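Local coordinates for geranyltranstransferase (PDB 3NPK), which probably catalyses the condensation of isopentenyl diphosphate with geranyl diphosphate to give farnesyl diphosphate, releasing pyrophosphate, at residues Ser53-Pro56 against Glu57-Asn60; Ile130-Lys133 against Leu134-Leu138; Ala182-Met185 against Gly186-Cys190; Cys190-Asn193 against Asn194-Asn198; Glu269-Ala272 against Gln273-Gln276. All blocks are in the same frame, centred on the assembly; numbering follows the deposited sequence.

Contact 1. Residues Ser53-Pro56 against Glu57-Asn60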
loop_
_atom_site.group_PDB
_atom_site.type_symbol
_atom_site.label_atom_id
_atom_site.label_comp_id
_atom_site.label_asym_id
_atom_site.label_seq_id
_atom_site.Cartn_x
_atom_site.Cartn_y
_atom_site.Cartn_z
ATOM N N SER A 53 -26.320 6.924 8.668
ATOM C CA SER A 53 -27.145 6.830 9.873
ATOM C C SER A 53 -26.809 7.905 10.902
ATOM O O SER A 53 -27.630 8.232 11.763
ATOM C CB SER A 53 -26.987 5.449 10.519
ATOM O OG SER A 53 -25.761 5.350 11.228
ATOM N N ASN A 54 -25.606 8.454 10.827
ATOM C CA ASN A 54 -25.123 9.325 11.891
ATOM C C ASN A 54 -24.883 10.772 11.454
ATOM O O ASN A 54 -25.278 11.728 12.142
ATOM C CB ASN A 54 -23.841 8.735 12.483
ATOM C CG ASN A 54 -23.469 9.373 13.787
ATOM O OD1 ASN A 54 -22.670 10.298 13.824
ATOM N ND2 ASN A 54 -24.078 8.902 14.871
ATOM N N LYS A 55 -24.202 10.928 10.321
ATOM C CA LYS A 55 -23.934 12.247 9.756
ATOM C C LYS A 55 -24.155 12.203 8.257
ATOM O O LYS A 55 -23.200 12.191 7.476
ATOM C CB LYS A 55 -22.502 12.682 10.064
ATOM C CG LYS A 55 -22.307 13.249 11.455
ATOM C CD LYS A 55 -21.008 14.027 11.525
ATOM C CE LYS A 55 -20.704 14.486 12.940
ATOM N NZ LYS A 55 -19.558 15.441 12.946
ATOM N N PRO A 56 -25.424 12.154 7.843
ATOM C CA PRO A 56 -25.711 12.007 6.414
ATOM C C PRO A 56 -25.155 13.167 5.602
ATOM O O PRO A 56 -24.986 13.025 4.388
ATOM C CB PRO A 56 -27.245 11.987 6.369
ATOM C CG PRO A 56 -27.667 12.562 7.718
ATOM C CD PRO A 56 -26.649 12.037 8.653
ATOM N N GLU A 57 -24.867 14.294 6.258
ATOM C CA GLU A 57 -24.292 15.446 5.555
ATOM C C GLU A 57 -22.857 15.193 5.074
ATOM O O GLU A 57 -22.298 15.992 4.326
ATOM C CB GLU A 57 -24.339 16.708 6.435
ATOM C CG GLU A 57 -23.440 16.639 7.667
ATOM C CD GLU A 57 -24.138 16.118 8.922
ATOM O OE1 GLU A 57 -25.085 15.307 8.831
ATOM O OE2 GLU A 57 -23.722 16.537 10.019
ATOM N N LEU A 58 -22.260 14.095 5.524
ATOM C CA LEU A 58 -20.921 13.713 5.088
ATOM C C LEU A 58 -20.926 12.505 4.147
ATOM O O LEU A 58 -19.867 11.988 3.807
ATOM C CB LEU A 58 -20.030 13.401 6.300
ATOM C CG LEU A 58 -19.627 14.603 7.156
ATOM C CD1 LEU A 58 -18.883 14.114 8.404
ATOM C CD2 LEU A 58 -18.773 15.573 6.353
ATOM N N LEU A 59 -22.101 12.060 3.713
ATOM C CA LEU A 59 -22.169 10.824 2.927
ATOM C C LEU A 59 -21.368 10.918 1.622
ATOM O O LEU A 59 -20.584 10.023 1.279
ATOM C CB LEU A 59 -23.626 10.454 2.634
ATOM C CG LEU A 59 -23.754 9.141 1.865
ATOM C CD1 LEU A 59 -23.307 7.988 2.765
ATOM C CD2 LEU A 59 -25.183 8.966 1.380
ATOM N N ASN A 60 -21.535 12.009 0.888
ATOM C CA ASN A 60 -20.806 12.108 -0.369
ATOM C C ASN A 60 -19.292 12.139 -0.177
ATOM O O ASN A 60 -18.538 11.503 -0.923
ATOM C CB ASN A 60 -21.301 13.318 -1.150
ATOM C CG ASN A 60 -22.708 13.114 -1.643
ATOM O OD1 ASN A 60 -22.938 12.334 -2.569
ATOM N ND2 ASN A 60 -23.668 13.796 -1.017
#
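The aliphatic chain of Lys-55 and the branched end of Leu-58 lie side by side and point the same way, CD of Lys-55 resting 3.8 Å from CD1 of Leu-58. The lysine chain runs extended beyond CG, and its methylenes also pass the carboxylate of Glu-57, whose chain crosses it at a slant; CG of Lys-55 comes to 3.9 Å from OE2 of Glu-57. The glutamate doubles back because its CG sits between the backbone N and the carbonyl carbon (chi1 67°) and the chain then bends at chi2, which lays OE1 of Glu-57 3.6 Å from CD of Pro-56, over the start of the turn. NZ of Lys-55 remains 5.2 Å from OE2 of Glu-57, so any attraction between the two charges acts at a distance. These residues form the tight link between helix 42-54 and helix 59-80 of the largely alpha-helical prenyl synthase fold, with Lys-55 the first residue to leave helical geometry and a 3-10 turn begun by Pro-56. Two backbone bonds close the turn: N of Leu-58 to O of Lys-55 at 2.9 Å, and N of Leu-59 to O of Pro-56 at 3.1 Å. Leu-58 packs back on Val-51, while the buried Leu-59 reaches Leu-48 and, on helix 5-14, Leu-5 and Leu-8.

Contact 2. Residues Ile130-Lys133 against Leu134-Leu138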
loop_
_atom_site.group_PDB
_atom_site.type_symbol
_atom_site.label_atom_id
_atom_site.label_comp_id
_atom_site.label_asym_id
_atom_site.label_seq_id
_atom_site.Cartn_x
_atom_site.Cartn_y
_atom_site.Cartn_z
ATOM N N ILE A 130 -9.205 13.894 10.716
ATOM C CA ILE A 130 -10.021 12.718 10.428
ATOM C C ILE A 130 -9.300 11.802 9.443
ATOM O O ILE A 130 -9.256 10.587 9.624
ATOM C CB ILE A 130 -11.385 13.123 9.836
ATOM C CG1 ILE A 130 -12.237 13.867 10.876
ATOM C CG2 ILE A 130 -12.132 11.903 9.277
ATOM C CD1 ILE A 130 -13.521 14.398 10.293
ATOM N N LYS A 131 -8.711 12.383 8.404
ATOM C CA LYS A 131 -8.046 11.566 7.393
ATOM C C LYS A 131 -6.867 10.781 7.976
ATOM O O LYS A 131 -6.654 9.623 7.600
ATOM C CB LYS A 131 -7.640 12.408 6.177
ATOM C CG LYS A 131 -8.872 12.960 5.447
ATOM C CD LYS A 131 -8.515 13.553 4.075
ATOM C CE LYS A 131 -7.723 14.847 4.176
ATOM N NZ LYS A 131 -7.597 15.514 2.836
ATOM N N ILE A 132 -6.121 11.391 8.899
ATOM C CA ILE A 132 -5.019 10.675 9.550
ATOM C C ILE A 132 -5.556 9.494 10.364
ATOM O O ILE A 132 -5.006 8.394 10.299
ATOM C CB ILE A 132 -4.144 11.619 10.420
ATOM C CG1 ILE A 132 -3.323 12.530 9.506
ATOM C CG2 ILE A 132 -3.238 10.823 11.360
ATOM C CD1 ILE A 132 -2.305 11.802 8.651
ATOM N N LYS A 133 -6.658 9.704 11.090
ATOM C CA LYS A 133 -7.263 8.581 11.819
ATOM C C LYS A 133 -7.677 7.468 10.868
ATOM O O LYS A 133 -7.435 6.293 11.149
ATOM C CB LYS A 133 -8.456 9.036 12.650
ATOM C CG LYS A 133 -8.011 9.873 13.829
ATOM C CD LYS A 133 -9.141 10.195 14.779
ATOM C CE LYS A 133 -8.599 11.036 15.937
ATOM N NZ LYS A 133 -8.011 12.316 15.460
ATOM N N LEU A 134 -8.312 7.833 9.753
ATOM C CA LEU A 134 -8.759 6.839 8.780
ATOM C C LEU A 134 -7.593 6.061 8.179
ATOM O O LEU A 134 -7.698 4.851 7.972
ATOM C CB LEU A 134 -9.551 7.507 7.654
ATOM C CG LEU A 134 -10.887 8.145 8.076
ATOM C CD1 LEU A 134 -11.461 8.974 6.930
ATOM C CD2 LEU A 134 -11.864 7.068 8.505
ATOM N N ILE A 135 -6.504 6.757 7.876
ATOM C CA ILE A 135 -5.314 6.101 7.325
ATOM C C ILE A 135 -4.694 5.138 8.348
ATOM O O ILE A 135 -4.283 4.029 7.994
ATOM C CB ILE A 135 -4.313 7.141 6.818
ATOM C CG1 ILE A 135 -4.913 7.810 5.567
ATOM C CG2 ILE A 135 -2.950 6.491 6.529
ATOM C CD1 ILE A 135 -4.249 9.112 5.182
ATOM N N LYS A 136 -4.647 5.547 9.618
ATOM C CA LYS A 136 -4.172 4.645 10.664
ATOM C C LYS A 136 -5.025 3.397 10.730
ATOM O O LYS A 136 -4.501 2.287 10.830
ATOM C CB LYS A 136 -4.177 5.328 12.037
ATOM C CG LYS A 136 -3.160 6.426 12.200
ATOM C CD LYS A 136 -3.310 7.130 13.553
ATOM C CE LYS A 136 -2.150 8.092 13.792
ATOM N NZ LYS A 136 -2.292 8.825 15.085
ATOM N N THR A 137 -6.343 3.565 10.669
ATOM C CA THR A 137 -7.235 2.412 10.771
ATOM C C THR A 137 -7.077 1.480 9.570
ATOM O O THR A 137 -6.989 0.245 9.709
ATOM C CB THR A 137 -8.693 2.861 10.923
ATOM O OG1 THR A 137 -8.795 3.641 12.128
ATOM C CG2 THR A 137 -9.634 1.661 11.023
ATOM N N LEU A 138 -7.039 2.063 8.381
ATOM C CA LEU A 138 -6.927 1.223 7.191
ATOM C C LEU A 138 -5.580 0.515 7.120
ATOM O O LEU A 138 -5.526 -0.686 6.830
ATOM C CB LEU A 138 -7.139 2.043 5.925
ATOM C CG LEU A 138 -7.238 1.226 4.629
ATOM C CD1 LEU A 138 -8.412 0.248 4.680
ATOM C CD2 LEU A 138 -7.401 2.196 3.447
#
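In Ile-130 and Leu-134 the first torsions set two branches beside each other: CG2 of Ile-130 is trans to its own backbone N, while CG of Leu-134 lies opposite its carbonyl carbon (chi1 -66°), leaning back toward the preceding turn. The two side chains run side by side in the same direction, and CG2 of Ile-130 meets CD1 of Leu-134 at 3.8 Å. CG of Leu-134 also rests 3.3 Å from O of Ile-130, the carbonyl that accepts the N-H of Leu-134 at 2.9 Å. Ile-135 follows the same pattern, its CG1 lying 3.2 Å from O of Lys-131. On another flank the extended chain of Lys-136 passes obliquely over Ile-132, so that CE of Lys-136 touches CG2 of Ile-132 at 3.8 Å. Leu-134 continues into Met-185 of helix 164-189 and Leu-121 of helix 103-122, whereas Ile-132 packs on Ile-132 of the second subunit, placing this part of helix 128-142 at the dimer interface. The ammonium of Lys-131 is held by the carbonyls of Ser-122 and Ala-124, and OG1 of Thr-137 bonds to Glu-188. Across the turn itself, then, the side chains meet through apolar carbon, including the methylenes of Lys-136, while the polar ends of Lys-131 and Thr-137 are satisfied by residues beyond it.

Contact 3. Residues Ala182-Met185 against Gly186-Cys190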
loop_
_atom_site.group_PDB
_atom_site.type_symbol
_atom_site.label_atom_id
_atom_site.label_comp_id
_atom_site.label_asym_id
_atom_site.label_seq_id
_atom_site.Cartn_x
_atom_site.Cartn_y
_atom_site.Cartn_z
ATOM N N ALA A 182 -13.950 -1.239 8.323
ATOM C CA ALA A 182 -14.928 -0.509 7.528
ATOM C C ALA A 182 -15.935 0.184 8.434
ATOM O O ALA A 182 -16.259 1.364 8.245
ATOM C CB ALA A 182 -15.638 -1.455 6.583
ATOM N N LEU A 183 -16.445 -0.552 9.419
ATOM C CA LEU A 183 -17.387 0.019 10.384
ATOM C C LEU A 183 -16.730 1.128 11.208
ATOM O O LEU A 183 -17.308 2.210 11.360
ATOM C CB LEU A 183 -17.930 -1.071 11.306
ATOM C CG LEU A 183 -18.897 -2.022 10.606
ATOM C CD1 LEU A 183 -19.085 -3.331 11.396
ATOM C CD2 LEU A 183 -20.255 -1.335 10.350
ATOM N N LYS A 184 -15.523 0.874 11.724
ATOM C CA LYS A 184 -14.847 1.870 12.563
ATOM C C LYS A 184 -14.536 3.144 11.768
ATOM O O LYS A 184 -14.655 4.252 12.279
ATOM C CB LYS A 184 -13.555 1.312 13.174
ATOM C CG LYS A 184 -12.913 2.293 14.176
ATOM C CD LYS A 184 -11.735 1.716 14.897
ATOM C CE LYS A 184 -11.202 2.748 15.911
ATOM N NZ LYS A 184 -9.991 2.300 16.619
HETATM N N MSE A 185 -14.149 2.982 10.511
HETATM C CA MSE A 185 -13.874 4.132 9.661
HETATM C C MSE A 185 -15.135 4.988 9.444
HETATM O O MSE A 185 -15.060 6.227 9.409
HETATM C CB MSE A 185 -13.276 3.660 8.335
HETATM C CG MSE A 185 -11.856 3.148 8.549
HETATM SE SE MSE A 185 -11.101 2.192 7.037
HETATM C CE MSE A 185 -10.581 3.726 5.959
ATOM N N GLY A 186 -16.293 4.349 9.312
ATOM C CA GLY A 186 -17.539 5.118 9.270
ATOM C C GLY A 186 -17.684 5.967 10.536
ATOM O O GLY A 186 -18.059 7.148 10.482
ATOM N N CYS A 187 -17.357 5.382 11.681
ATOM C CA CYS A 187 -17.452 6.098 12.952
ATOM C C CYS A 187 -16.467 7.265 12.980
ATOM O O CYS A 187 -16.793 8.369 13.457
ATOM C CB CYS A 187 -17.173 5.150 14.124
ATOM S SG CYS A 187 -18.377 3.825 14.315
ATOM N N GLU A 188 -15.259 7.030 12.476
ATOM C CA GLU A 188 -14.235 8.068 12.492
ATOM C C GLU A 188 -14.603 9.252 11.599
ATOM O O GLU A 188 -14.374 10.412 11.970
ATOM C CB GLU A 188 -12.865 7.489 12.141
ATOM C CG GLU A 188 -12.349 6.582 13.289
ATOM C CD GLU A 188 -11.068 5.826 12.988
ATOM O OE1 GLU A 188 -10.840 5.412 11.823
ATOM O OE2 GLU A 188 -10.282 5.642 13.949
ATOM N N ILE A 189 -15.177 8.975 10.430
ATOM C CA ILE A 189 -15.680 10.063 9.577
ATOM C C ILE A 189 -16.650 10.964 10.356
ATOM O O ILE A 189 -16.617 12.208 10.239
ATOM C CB ILE A 189 -16.374 9.499 8.327
ATOM C CG1 ILE A 189 -15.334 8.887 7.395
ATOM C CG2 ILE A 189 -17.173 10.581 7.591
ATOM C CD1 ILE A 189 -15.932 7.925 6.367
ATOM N N CYS A 190 -17.509 10.331 11.150
ATOM C CA CYS A 190 -18.535 11.031 11.919
ATOM C C CYS A 190 -18.037 11.597 13.244
ATOM O O CYS A 190 -18.809 12.239 13.977
ATOM C CB CYS A 190 -19.693 10.078 12.193
ATOM S SG CYS A 190 -20.523 9.523 10.702
#
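Lys-184 and Glu-188, one turn apart, bring their chains together at an oblique angle, with CE of Lys-184 3.6 Å from OE2 of Glu-188. NZ of Lys-184 is farther off, 4.3 Å from the same OE2, so the opposite charges are near one another without forming a salt bridge. Nearer the backbone, CG of Glu-188 lies 3.4 Å from O of Lys-184, and this carbonyl accepts the N-H of Glu-188 at 2.8 Å. Beside the glutamate, selenomethionine Met-185 presents its CG to OE1 of Glu-188 at 4.1 Å, while O of Met-185 is covered by CG1 of Ile-189 at 3.3 Å and bonded by the N-H of Ile-189. The torsions explain how two chains rooted a turn apart converge: CG of Lys-184 points directly away from its backbone N (chi1 -174°), whereas CG of Glu-188 stays beside its own N and far from its carbonyl carbon (chi1 -70°). In the second shell OE1 of Glu-188 is hydrogen-bonded to Thr-137, which probably helps to fix the carboxylate, leaving OE2 as the oxygen nearer the lysine. The buried side chains of these last two turns of helix 164-189 pack on other helices: Met-185 on Leu-138 of helix 128-142 and on Val-65 and Leu-69 of helix 59-80, Ile-189 on Leu-47 of helix 42-54, and Cys-187 on Ile-200 of helix 194-220.

Contact 4. Residues Cys190-Asn193 against Asn194-Asn198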
loop_
_atom_site.group_PDB
_atom_site.type_symbol
_atom_site.label_atom_id
_atom_site.label_comp_id
_atom_site.label_asym_id
_atom_site.label_seq_id
_atom_site.Cartn_x
_atom_site.Cartn_y
_atom_site.Cartn_z
ATOM N N CYS A 190 -17.509 10.331 11.150
ATOM C CA CYS A 190 -18.535 11.031 11.919
ATOM C C CYS A 190 -18.037 11.597 13.244
ATOM O O CYS A 190 -18.809 12.239 13.977
ATOM C CB CYS A 190 -19.693 10.078 12.193
ATOM S SG CYS A 190 -20.523 9.523 10.702
ATOM N N GLU A 191 -16.769 11.336 13.558
ATOM C CA GLU A 191 -16.172 11.758 14.824
ATOM C C GLU A 191 -16.987 11.221 16.006
ATOM O O GLU A 191 -17.187 11.903 17.022
ATOM C CB GLU A 191 -15.980 13.287 14.867
ATOM C CG GLU A 191 -14.877 13.751 13.923
ATOM C CD GLU A 191 -14.796 15.263 13.823
ATOM O OE1 GLU A 191 -15.577 15.838 13.049
ATOM O OE2 GLU A 191 -13.948 15.876 14.511
ATOM N N LEU A 192 -17.446 9.974 15.875
ATOM C CA LEU A 192 -18.151 9.300 16.961
ATOM C C LEU A 192 -17.193 9.019 18.114
ATOM O O LEU A 192 -16.001 8.767 17.904
ATOM C CB LEU A 192 -18.774 7.992 16.463
ATOM C CG LEU A 192 -19.670 7.235 17.446
ATOM C CD1 LEU A 192 -20.951 8.013 17.770
ATOM C CD2 LEU A 192 -20.004 5.864 16.883
ATOM N N ASN A 193 -17.704 9.090 19.338
ATOM C CA ASN A 193 -16.871 8.859 20.503
ATOM C C ASN A 193 -16.182 7.484 20.453
ATOM O O ASN A 193 -16.666 6.545 19.802
ATOM C CB ASN A 193 -17.711 9.017 21.781
ATOM C CG ASN A 193 -18.848 8.017 21.856
ATOM O OD1 ASN A 193 -20.008 8.317 21.511
ATOM N ND2 ASN A 193 -18.525 6.819 22.301
ATOM N N ASN A 194 -15.046 7.375 21.136
ATOM C CA ASN A 194 -14.286 6.131 21.130
ATOM C C ASN A 194 -15.035 4.941 21.701
ATOM O O ASN A 194 -14.821 3.806 21.265
ATOM C CB ASN A 194 -12.982 6.285 21.908
ATOM C CG ASN A 194 -12.015 7.261 21.262
ATOM O OD1 ASN A 194 -11.157 7.841 21.940
ATOM N ND2 ASN A 194 -12.127 7.431 19.955
ATOM N N GLU A 195 -15.890 5.172 22.691
ATOM C CA GLU A 195 -16.568 4.044 23.323
ATOM C C GLU A 195 -17.485 3.321 22.338
ATOM O O GLU A 195 -17.406 2.096 22.186
ATOM C CB GLU A 195 -17.336 4.502 24.564
ATOM C CG GLU A 195 -16.418 4.880 25.718
ATOM C CD GLU A 195 -15.653 6.189 25.478
ATOM O OE1 GLU A 195 -16.261 7.169 24.988
ATOM O OE2 GLU A 195 -14.437 6.241 25.773
ATOM N N GLU A 196 -18.336 4.069 21.643
ATOM C CA GLU A 196 -19.224 3.438 20.674
ATOM C C GLU A 196 -18.446 2.956 19.455
ATOM O O GLU A 196 -18.803 1.928 18.858
ATOM C CB GLU A 196 -20.351 4.375 20.246
ATOM C CG GLU A 196 -21.369 4.658 21.343
ATOM C CD GLU A 196 -22.472 5.559 20.839
ATOM O OE1 GLU A 196 -23.421 5.056 20.188
ATOM O OE2 GLU A 196 -22.370 6.773 21.077
ATOM N N SER A 197 -17.399 3.690 19.072
ATOM C CA SER A 197 -16.603 3.277 17.915
ATOM C C SER A 197 -15.936 1.937 18.183
ATOM O O SER A 197 -15.892 1.079 17.310
ATOM C CB SER A 197 -15.554 4.335 17.581
ATOM O OG SER A 197 -16.187 5.551 17.225
ATOM N N ASN A 198 -15.420 1.750 19.396
ATOM C CA ASN A 198 -14.759 0.493 19.740
ATOM C C ASN A 198 -15.772 -0.655 19.784
ATOM O O ASN A 198 -15.463 -1.779 19.403
ATOM C CB ASN A 198 -14.045 0.608 21.097
ATOM C CG ASN A 198 -12.816 1.508 21.049
ATOM O OD1 ASN A 198 -12.336 2.004 22.090
ATOM N ND2 ASN A 198 -12.301 1.730 19.862
#
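Hydrogen bonding between Asn-193 and Ser-197 marks the start of helix 194-220. The carbonyl O of Asn-193 takes two donors from the same residue: N of Ser-197 at 3.0 Å, lying in the carbonyl plane, and OG of Ser-197 at 2.8 Å, which comes in from above that plane. The hydroxyl can reach back in this way because its first torsion (chi1 -62°) keeps OG of Ser-197 beside its own backbone N. Asn-193 occupies the N-cap position, and its side chain folds over the first turn beside Glu-195 and Glu-196. Apolar contact is carried by Leu-192, which crosses Glu-196 at about a right angle; CD2 of Leu-192 meets CB of Glu-196 at 3.7 Å. The same leucine makes van der Waals contact with a polar atom, CB of Leu-192 lying 3.6 Å from OG of Ser-197. Leu-192 also packs on Cys-187 of the preceding helix. The link has its own backbone signature, for Glu-191 takes positive phi (56°) and ends helix 164-189 in a Schellman motif. OE2 of Glu-191 forms a salt bridge with Lys-127. A glycerol, probably from the crystallisation liquor, bonds to N of Asn-194 and OE1 of Glu-195. The doubly bonded carbonyl of Asn-193 thus ties the cap residue to the first turn, and the carboxylates of Glu-195 and Glu-196, close to the helix N-terminus, would probably be favoured by its dipole.

Contact 5. Residues Glu269-Ala272 against Gln273-Gln276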
loop_
_atom_site.group_PDB
_atom_site.type_symbol
_atom_site.label_atom_id
_atom_site.label_comp_id
_atom_site.label_asym_id
_atom_site.label_seq_id
_atom_site.Cartn_x
_atom_site.Cartn_y
_atom_site.Cartn_z
ATOM N N GLU A 269 -31.352 2.561 15.636
ATOM C CA GLU A 269 -32.237 1.579 15.015
ATOM C C GLU A 269 -32.094 1.537 13.490
ATOM O O GLU A 269 -32.210 0.475 12.883
ATOM C CB GLU A 269 -33.688 1.876 15.399
ATOM C CG GLU A 269 -34.063 3.342 15.210
ATOM C CD GLU A 269 -35.276 3.761 16.031
ATOM O OE1 GLU A 269 -36.032 2.871 16.485
ATOM O OE2 GLU A 269 -35.475 4.985 16.223
ATOM N N LYS A 270 -31.866 2.683 12.862
ATOM C CA LYS A 270 -31.741 2.696 11.401
ATOM C C LYS A 270 -30.439 2.024 10.963
ATOM O O LYS A 270 -30.407 1.262 9.988
ATOM C CB LYS A 270 -31.831 4.115 10.838
ATOM C CG LYS A 270 -33.028 4.934 11.320
ATOM C CD LYS A 270 -34.333 4.154 11.298
ATOM C CE LYS A 270 -35.515 5.050 11.684
ATOM N NZ LYS A 270 -36.680 4.293 12.248
ATOM N N LEU A 271 -29.365 2.297 11.692
ATOM C CA LEU A 271 -28.089 1.647 11.424
ATOM C C LEU A 271 -28.183 0.142 11.655
ATOM O O LEU A 271 -27.681 -0.648 10.859
ATOM C CB LEU A 271 -26.976 2.241 12.297
ATOM C CG LEU A 271 -25.609 1.587 12.072
ATOM C CD1 LEU A 271 -25.200 1.632 10.581
ATOM C CD2 LEU A 271 -24.569 2.237 12.952
ATOM N N ALA A 272 -28.831 -0.257 12.741
ATOM C CA ALA A 272 -28.989 -1.678 13.026
ATOM C C ALA A 272 -29.696 -2.401 11.873
ATOM O O ALA A 272 -29.263 -3.479 11.446
ATOM C CB ALA A 272 -29.755 -1.887 14.334
ATOM N N GLN A 273 -30.762 -1.793 11.355
ATOM C CA GLN A 273 -31.498 -2.386 10.239
ATOM C C GLN A 273 -30.643 -2.473 8.960
ATOM O O GLN A 273 -30.679 -3.487 8.244
ATOM C CB GLN A 273 -32.778 -1.598 9.957
ATOM C CG GLN A 273 -33.621 -2.234 8.874
ATOM C CD GLN A 273 -34.171 -3.577 9.307
ATOM O OE1 GLN A 273 -34.845 -3.678 10.331
ATOM N NE2 GLN A 273 -33.881 -4.617 8.533
HETATM N N MSE A 274 -29.889 -1.417 8.668
HETATM C CA MSE A 274 -28.985 -1.425 7.519
HETATM C C MSE A 274 -27.966 -2.548 7.608
HETATM O O MSE A 274 -27.697 -3.237 6.623
HETATM C CB MSE A 274 -28.284 -0.083 7.374
HETATM C CG MSE A 274 -29.196 0.994 6.842
HETATM SE SE MSE A 274 -28.243 2.683 6.610
HETATM C CE MSE A 274 -28.414 3.395 8.397
ATOM N N ILE A 275 -27.392 -2.739 8.786
ATOM C CA ILE A 275 -26.393 -3.785 8.934
ATOM C C ILE A 275 -27.053 -5.156 8.824
ATOM O O ILE A 275 -26.508 -6.068 8.203
ATOM C CB ILE A 275 -25.601 -3.634 10.242
ATOM C CG1 ILE A 275 -24.811 -2.314 10.214
ATOM C CG2 ILE A 275 -24.667 -4.844 10.472
ATOM C CD1 ILE A 275 -24.049 -2.022 11.485
ATOM N N GLN A 276 -28.237 -5.295 9.411
ATOM C CA GLN A 276 -28.990 -6.545 9.316
ATOM C C GLN A 276 -29.199 -6.916 7.843
ATOM O O GLN A 276 -29.029 -8.066 7.446
ATOM C CB GLN A 276 -30.338 -6.397 10.034
ATOM C CG GLN A 276 -31.092 -7.686 10.224
ATOM C CD GLN A 276 -30.354 -8.633 11.144
ATOM O OE1 GLN A 276 -29.985 -8.263 12.253
ATOM N NE2 GLN A 276 -30.138 -9.861 10.693
#
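Met-274, a selenomethionine, folds its side chain back over the preceding turn, alongside Lys-270 and Leu-271. Its CB lies 3.6 Å from O of Leu-271. CG of Met-274 follows at 3.4 Å from O of Lys-270. That carbonyl also accepts a backbone hydrogen bond, from N of Met-274 to O of Lys-270 at 3.0 Å. The chain leaves CG extended (chi2 -178°) but bends at the selenium (chi3 -86°), and this swings the terminal methyl round to the helix: CE of Met-274 comes to 3.3 Å from O of Lys-270 and 3.5 Å from CA of Leu-271. The methyl thus lies against the backbone of Leu-271, while CD1 of Leu-271 stays looser, 4.3 Å from CE of Met-274. The end of the leucine reaches toward the next turn, where it crosses Ile-275 diagonally with CD1 of Leu-271 3.9 Å from CD1 of Ile-275. Backbone bonds from N of Ile-275 to O of Leu-271 and from N of Gln-276 to O of Ala-272 carry the helix on. Leu-271 and Met-274 together lie against Ser-49 and Ser-53 of helix 42-54, and Ile-275 against Leu-264 of helix 246-265. Gln-273, on an exposed flank, bonds through NE2 to Asn-277. The arrangement is that of an amphipathic helix, here the C-terminal helix 269-282 of the predominantly helical prenyl synthase fold, with its apolar residues turned to neighbouring helices.

Contacts 1 and 2 come first along the chain, contacts 3 and 4 follow and share Cys-190, and contact 5 lies on the last helix. Contacts 3 and 4, centres about 8 Å apart, span the join of helices 164-189 and 194-220. Contact 3 also touches the other three, with contact 2 on helix 128-142 about 9 Å away between centres. Contact 1 lies beside the end of helix 164-189, CE of Lys-55 being 3.1 Å from O of Cys-190, and also touches contact 5. The five contacts lie at helix ends, in links and within helix turns of one largely helical domain; none lines the pyrophosphate pocket, the side chain of Ala-182 being about 11 Å from the bound pyrophosphate.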